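Local coordinates for protein cytochrome c3 (Desulfuromonas acetoxidans, PDB 1HH5) that carries electrons through three covalently bound c-type hemes, passing them from a dehydrogenase to ferredoxin in sulfate respiration, at residues K42-K46 with D47-T51. Sequence-based numbering, arbitrary orientation.
Sequences KSAHK and DACKT. With HEC (heme c), chain D.
A tight link between helix 41-44 and helix 50-53 joins two heme sites and is held by backbone hydrogen bonds. Ser-43 O accepts a hydrogen bond from Ala-48 N at 3.0 Å, while Lys-46 N arrives from the opposite face of the same carbonyl. Lys-50 N donates to Ala-44 O at 3.0 Å. A type I beta turn from Lys-46 to Cys-49 reverses the chain; Lys-46 O accepts a weak hydrogen bond from Cys-49 N and a straighter one (2.9 Å) from Thr-51 N. Cys-49 is the N-cap of helix 50-53 and begins the Cys-X-X-Cys-His heme-binding motif, its SG covalently linked to one heme. Ala-44 CB lies 4.0 Å from that SG and, on the other heme, 3.5 Å from C2D of the porphyrin. In His-45 the first torsion (chi1 -68°) sets CG anti to the carbonyl carbon and beside the backbone N, which carries the imidazole to the heme iron, bound by NE2 at 2.0 Å; His-66 supplies the other axial ligand. The aliphatic part of Lys-50 runs alongside the backbone of His-45, CD 3.3 Å from His-45 O, before bending at its last torsion.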
ATOM      1  N   LYS A  42       1.616  -6.506   9.901  1.00 21.54           N
ATOM      2  CA  LYS A  42       0.207  -6.746  10.191  1.00 22.06           C
ATOM      3  C   LYS A  42      -0.768  -5.834   9.448  1.00 21.62           C
ATOM      4  O   LYS A  42      -1.744  -6.309   8.870  1.00 21.90           O
ATOM      5  CB  LYS A  42      -0.043  -6.665  11.701  1.00 23.45           C
ATOM      6  CG  LYS A  42       0.734  -7.715  12.491  1.00 25.47           C
ATOM      7  CD  LYS A  42       0.260  -7.832  13.931  1.00 26.85           C
ATOM      8  CE  LYS A  42      -1.134  -8.436  14.012  1.00 28.24           C
ATOM      9  NZ  LYS A  42      -1.596  -8.581  15.423  1.00 28.33           N
ATOM     10  N   SER A  43      -0.514  -4.530   9.444  1.00 20.57           N
ATOM     11  CA  SER A  43      -1.424  -3.625   8.753  1.00 19.20           C
ATOM     12  C   SER A  43      -1.372  -3.817   7.239  1.00 17.73           C
ATOM     13  O   SER A  43      -2.407  -3.824   6.575  1.00 17.26           O
ATOM     14  CB  SER A  43      -1.120  -2.164   9.120  1.00 19.28           C
ATOM     15  OG  SER A  43       0.187  -1.781   8.737  1.00 19.83           O
ATOM     16  N   ALA A  44      -0.172  -4.004   6.699  1.00 16.46           N
ATOM     17  CA  ALA A  44      -0.011  -4.183   5.260  1.00 15.97           C
ATOM     18  C   ALA A  44      -0.715  -5.432   4.731  1.00 16.01           C
ATOM     19  O   ALA A  44      -1.312  -5.403   3.652  1.00 14.66           O
ATOM     20  CB  ALA A  44       1.475  -4.226   4.907  1.00 15.55           C
ATOM     21  N   HIS A  45      -0.655  -6.522   5.493  1.00 16.13           N
ATOM     22  CA  HIS A  45      -1.286  -7.770   5.073  1.00 16.81           C
ATOM     23  C   HIS A  45      -2.774  -7.750   5.320  1.00 17.53           C
ATOM     24  O   HIS A  45      -3.482  -8.707   5.006  1.00 16.48           O
ATOM     25  CB  HIS A  45      -0.649  -8.957   5.791  1.00 17.18           C
ATOM     26  CG  HIS A  45       0.766  -9.205   5.382  1.00 16.90           C
ATOM     27  ND1 HIS A  45       1.599 -10.120   5.987  1.00 17.02           N
ATOM     28  CD2 HIS A  45       1.498  -8.644   4.387  1.00 16.50           C
ATOM     29  CE1 HIS A  45       2.781 -10.082   5.352  1.00 16.09           C
ATOM     30  NE2 HIS A  45       2.769  -9.202   4.371  1.00 15.32           N
ATOM     31  N   LYS A  46      -3.243  -6.648   5.890  1.00 18.46           N
ATOM     32  CA  LYS A  46      -4.662  -6.495   6.161  1.00 20.10           C
ATOM     33  C   LYS A  46      -5.221  -5.219   5.539  1.00 19.83           C
ATOM     34  O   LYS A  46      -4.994  -4.945   4.361  1.00 19.29           O
ATOM     35  CB  LYS A  46      -4.926  -6.504   7.666  1.00 21.77           C
ATOM     36  CG  LYS A  46      -5.947  -7.538   8.094  1.00 25.05           C
ATOM     37  CD  LYS A  46      -7.304  -7.272   7.451  1.00 28.20           C
ATOM     38  CE  LYS A  46      -8.309  -8.345   7.829  1.00 29.53           C
ATOM     39  NZ  LYS A  46      -7.841  -9.689   7.379  1.00 31.97           N
ATOM     40  N   ASP A  47      -5.930  -4.441   6.350  1.00 19.80           N
ATOM     41  CA  ASP A  47      -6.599  -3.220   5.918  1.00 19.98           C
ATOM     42  C   ASP A  47      -5.796  -2.076   5.308  1.00 18.44           C
ATOM     43  O   ASP A  47      -6.334  -1.327   4.498  1.00 18.78           O
ATOM     44  CB  ASP A  47      -7.432  -2.672   7.078  1.00 22.89           C
ATOM     45  CG  ASP A  47      -8.553  -3.606   7.477  1.00 25.59           C
ATOM     46  OD1 ASP A  47      -9.079  -4.329   6.603  1.00 27.22           O
ATOM     47  OD2 ASP A  47      -8.920  -3.610   8.668  1.00 28.60           O
ATOM     48  N   ALA A  48      -4.534  -1.917   5.684  1.00 15.96           N
ATOM     49  CA  ALA A  48      -3.753  -0.819   5.119  1.00 15.46           C
ATOM     50  C   ALA A  48      -3.377  -1.032   3.650  1.00 15.00           C
ATOM     51  O   ALA A  48      -3.215  -0.064   2.906  1.00 13.49           O
ATOM     52  CB  ALA A  48      -2.491  -0.574   5.959  1.00 14.45           C
ATOM     53  N   CYS A  49      -3.262  -2.291   3.227  1.00 14.62           N
ATOM     54  CA  CYS A  49      -2.880  -2.585   1.843  1.00 14.71           C
ATOM     55  C   CYS A  49      -3.623  -3.716   1.126  1.00 14.59           C
ATOM     56  O   CYS A  49      -4.363  -3.492   0.161  1.00 14.26           O
ATOM     57  CB  CYS A  49      -1.385  -2.914   1.775  1.00 14.50           C
ATOM     58  SG  CYS A  49      -0.246  -1.619   2.354  1.00 13.44           S
ATOM     59  N   LYS A  50      -3.390  -4.936   1.597  1.00 14.65           N
ATOM     60  CA  LYS A  50      -3.947  -6.141   0.991  1.00 16.21           C
ATOM     61  C   LYS A  50      -5.467  -6.221   0.828  1.00 15.59           C
ATOM     62  O   LYS A  50      -5.964  -6.568  -0.246  1.00 14.74           O
ATOM     63  CB  LYS A  50      -3.443  -7.363   1.768  1.00 17.88           C
ATOM     64  CG  LYS A  50      -3.766  -8.702   1.133  1.00 20.88           C
ATOM     65  CD  LYS A  50      -3.157  -9.823   1.957  1.00 22.47           C
ATOM     66  CE  LYS A  50      -3.615 -11.181   1.475  1.00 24.20           C
ATOM     67  NZ  LYS A  50      -3.268 -11.408   0.043  1.00 26.21           N
ATOM     68  N   THR A  51      -6.205  -5.914   1.886  1.00 15.92           N
ATOM     69  CA  THR A  51      -7.661  -5.981   1.813  1.00 16.13           C
ATOM     70  C   THR A  51      -8.248  -5.233   0.617  1.00 15.50           C
ATOM     71  O   THR A  51      -9.102  -5.762  -0.085  1.00 15.29           O
ATOM     72  CB  THR A  51      -8.309  -5.449   3.101  1.00 16.55           C
ATOM     73  OG1 THR A  51      -7.807  -6.188   4.220  1.00 16.61           O
ATOM     74  CG2 THR A  51      -9.823  -5.612   3.037  1.00 17.39           C
TER
HETATM   75 FE   HEC D  71       4.222  -9.008   3.038  1.00 15.32          FE
HETATM   76  CHA HEC D  71       6.150  -7.379   5.328  1.00 17.73           C
HETATM   77  CHB HEC D  71       5.530 -12.025   3.999  1.00 16.27           C
HETATM   78  CHC HEC D  71       2.096 -10.639   0.870  1.00 13.88           C
HETATM   79  CHD HEC D  71       3.176  -6.001   1.741  1.00 13.57           C
HETATM   80  NA  HEC D  71       5.551  -9.566   4.362  1.00 17.08           N
HETATM   81  C1A HEC D  71       6.259  -8.767   5.251  1.00 17.52           C
HETATM   82  C2A HEC D  71       7.154  -9.578   6.044  1.00 19.06           C
HETATM   83  C3A HEC D  71       6.989 -10.873   5.685  1.00 17.91           C
HETATM   84  C4A HEC D  71       5.998 -10.871   4.622  1.00 17.42           C
HETATM   85  CMA HEC D  71       7.671 -12.107   6.284  1.00 17.24           C
HETATM   86  CAA HEC D  71       8.140  -9.085   7.098  1.00 21.79           C
HETATM   87  CBA HEC D  71       9.545  -8.873   6.574  1.00 24.88           C
HETATM   88  CGA HEC D  71      10.520  -8.503   7.675  1.00 26.80           C
HETATM   89  O1A HEC D  71      11.692  -8.207   7.360  1.00 28.34           O
HETATM   90  O2A HEC D  71      10.114  -8.514   8.856  1.00 28.57           O
HETATM   91  NB  HEC D  71       3.919 -10.906   2.513  1.00 14.80           N
HETATM   92  C1B HEC D  71       4.581 -12.033   2.975  1.00 15.18           C
HETATM   93  C2B HEC D  71       4.099 -13.235   2.309  1.00 15.64           C
HETATM   94  C3B HEC D  71       3.034 -12.866   1.568  1.00 14.31           C
HETATM   95  C4B HEC D  71       2.977 -11.406   1.626  1.00 14.90           C
HETATM   96  CMB HEC D  71       4.772 -14.615   2.310  1.00 15.60           C
HETATM   97  CAB HEC D  71       2.046 -13.765   0.838  1.00 14.50           C
HETATM   98  CBB HEC D  71       1.134 -14.470   1.841  1.00 13.72           C
HETATM   99  NC  HEC D  71       2.899  -8.449   1.652  1.00 13.36           N
HETATM  100  C1C HEC D  71       2.059  -9.250   0.880  1.00 13.39           C
HETATM  101  C2C HEC D  71       1.250  -8.460  -0.031  1.00 12.13           C
HETATM  102  C3C HEC D  71       1.660  -7.167   0.126  1.00 12.31           C
HETATM  103  C4C HEC D  71       2.641  -7.159   1.199  1.00 12.97           C
HETATM  104  CMC HEC D  71       0.113  -8.963  -0.924  1.00 11.18           C
HETATM  105  CAC HEC D  71       1.225  -5.943  -0.672  1.00 12.73           C
HETATM  106  CBC HEC D  71      -0.260  -5.650  -0.560  1.00 11.31           C
HETATM  107  ND  HEC D  71       4.538  -7.106   3.461  1.00 15.55           N
HETATM  108  C1D HEC D  71       4.066  -5.974   2.795  1.00 15.07           C
HETATM  109  C2D HEC D  71       4.575  -4.755   3.401  1.00 15.49           C
HETATM  110  C3D HEC D  71       5.295  -5.140   4.478  1.00 17.20           C
HETATM  111  C4D HEC D  71       5.321  -6.596   4.492  1.00 16.98           C
HETATM  112  CMD HEC D  71       4.398  -3.324   2.894  1.00 14.29           C
HETATM  113  CAD HEC D  71       5.862  -4.228   5.569  1.00 19.10           C
HETATM  114  CBD HEC D  71       7.367  -4.062   5.525  1.00 23.60           C
HETATM  115  CGD HEC D  71       7.877  -3.163   6.635  1.00 25.55           C
HETATM  116  O1D HEC D  71       7.777  -3.552   7.821  1.00 27.31           O
HETATM  117  O2D HEC D  71       8.368  -2.062   6.320  1.00 28.06           O